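Local coordinates for chemotaxis signal transduction protein (Thermoanaerobacter tengcongensis, PDB 2QDL) that probably acts as a scaffold in bacterial chemotaxis, coupling chemoreceptors to the histidine kinase CheA, as CheW proteins do, at residues 38-43 with 81-86. Sequence-based numbering, arbitrary orientation.
Sequences VSITKI and SRIIIV
I40 and I83 meet tip to tip, and this apolar touch is the main part of a small contact. The methyl CD1 of I83 sits 4.0 Å from CD1 of I40 and equally far from its CG1. Both isoleucines hold CG1 anti to the carbonyl carbon (chi1 -57° in I40, -59° in I83) with an extended chi2, which carries each CD1 toward the other isoleucine. Near the start of the loop, the backbone N of V38 lies 4.4 Å from I83 CD1, a looser approach.

The side-chain hydrogen bond in 81-86 runs between neighbours: R82, whose CB points away from the loop, sends NH1 back to the carbonyl O of S81 at 3.0 Å, arriving from well above the carbonyl plane, and NH1 also bonds K79 O.

Strand 82-88 pairs with strands 33-36 and 91-106 in the beta-barrel of this CheW-like domain, and the contact joins it to the loop that follows strand 33-36. I40 also packs on I96, E51 and I54, while I83 touches V35. Since the side chains meet only through methyl and methylene groups, loop and strand are held here by van der Waals contact, without directional bonds between them; the loop's T41 instead makes a backbone bond to I53 of strand 50-56.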
# COMPACT_ATOMS: atom_id res chain seq x y z
N VAL A 38 -4.83 -2.01 14.78
CA VAL A 38 -4.74 -2.20 16.22
C VAL A 38 -3.77 -3.34 16.61
O VAL A 38 -3.52 -4.29 15.83
CB VAL A 38 -6.15 -2.40 16.90
CG1 VAL A 38 -6.01 -2.82 18.35
CG2 VAL A 38 -6.96 -1.12 16.85
N SER A 39 -3.23 -3.21 17.83
CA SER A 39 -2.28 -4.18 18.39
C SER A 39 -1.07 -4.42 17.49
O SER A 39 -0.72 -5.56 17.17
CB SER A 39 -2.98 -5.47 18.81
OG SER A 39 -3.45 -5.37 20.15
N ILE A 40 -0.46 -3.33 17.07
CA ILE A 40 0.86 -3.38 16.46
C ILE A 40 1.85 -3.39 17.63
O ILE A 40 1.78 -2.54 18.52
CB ILE A 40 1.13 -2.23 15.45
CG1 ILE A 40 0.06 -2.24 14.35
CG2 ILE A 40 2.51 -2.37 14.81
CD1 ILE A 40 0.14 -1.08 13.44
N THR A 41 2.71 -4.40 17.66
CA THR A 41 3.72 -4.48 18.69
C THR A 41 5.00 -3.93 18.11
O THR A 41 5.53 -4.45 17.12
CB THR A 41 3.91 -5.93 19.21
OG1 THR A 41 2.64 -6.48 19.57
CG2 THR A 41 4.84 -5.95 20.43
N LYS A 42 5.48 -2.86 18.73
CA LYS A 42 6.70 -2.22 18.29
C LYS A 42 7.88 -3.14 18.56
O LYS A 42 7.98 -3.76 19.62
CB LYS A 42 6.88 -0.87 18.98
CG LYS A 42 5.74 0.13 18.70
CD LYS A 42 5.97 1.45 19.43
CE LYS A 42 4.96 2.51 19.01
NZ LYS A 42 5.32 3.84 19.61
N ILE A 43 8.77 -3.22 17.58
CA ILE A 43 9.96 -4.06 17.67
C ILE A 43 11.21 -3.18 17.82
O ILE A 43 11.46 -2.33 16.96
CB ILE A 43 10.10 -4.94 16.43
CG1 ILE A 43 8.82 -5.77 16.19
CG2 ILE A 43 11.38 -5.81 16.51
CD1 ILE A 43 8.39 -6.71 17.32
N SER A 81 -8.83 3.77 10.34
CA SER A 81 -7.50 3.25 9.99
C SER A 81 -7.54 1.73 9.86
O SER A 81 -8.27 1.04 10.59
CB SER A 81 -6.43 3.69 11.01
OG SER A 81 -6.10 5.05 10.83
N ARG A 82 -6.76 1.21 8.92
CA ARG A 82 -6.66 -0.22 8.67
C ARG A 82 -5.24 -0.66 8.36
O ARG A 82 -4.33 0.16 8.15
CB ARG A 82 -7.53 -0.60 7.47
CG ARG A 82 -9.01 -0.34 7.65
CD ARG A 82 -9.60 -1.37 8.61
NE ARG A 82 -11.05 -1.28 8.66
CZ ARG A 82 -11.74 -0.49 9.48
NH1 ARG A 82 -11.13 0.32 10.34
NH2 ARG A 82 -13.07 -0.51 9.42
N ILE A 83 -5.07 -1.98 8.31
CA ILE A 83 -3.85 -2.58 7.84
C ILE A 83 -4.16 -3.46 6.65
O ILE A 83 -4.81 -4.50 6.79
CB ILE A 83 -3.12 -3.44 8.94
CG1 ILE A 83 -2.76 -2.58 10.17
CG2 ILE A 83 -1.89 -4.11 8.31
CD1 ILE A 83 -2.37 -3.39 11.43
N ILE A 84 -3.67 -3.02 5.50
CA ILE A 84 -3.82 -3.79 4.25
C ILE A 84 -2.72 -4.83 4.19
O ILE A 84 -1.52 -4.49 4.20
CB ILE A 84 -3.72 -2.89 3.01
CG1 ILE A 84 -4.76 -1.74 3.10
CG2 ILE A 84 -3.87 -3.70 1.75
CD1 ILE A 84 -4.69 -0.77 1.95
N ILE A 85 -3.15 -6.09 4.14
CA ILE A 85 -2.21 -7.20 4.02
C ILE A 85 -1.88 -7.44 2.56
O ILE A 85 -2.77 -7.66 1.72
CB ILE A 85 -2.73 -8.49 4.67
CG1 ILE A 85 -3.25 -8.22 6.10
CG2 ILE A 85 -1.68 -9.66 4.60
CD1 ILE A 85 -2.25 -7.64 7.07
N VAL A 86 -0.60 -7.35 2.26
CA VAL A 86 -0.09 -7.58 0.91
C VAL A 86 0.99 -8.70 0.97
O VAL A 86 1.25 -9.29 2.02
CB VAL A 86 0.48 -6.24 0.29
CG1 VAL A 86 -0.59 -5.13 0.30
CG2 VAL A 86 1.75 -5.79 1.01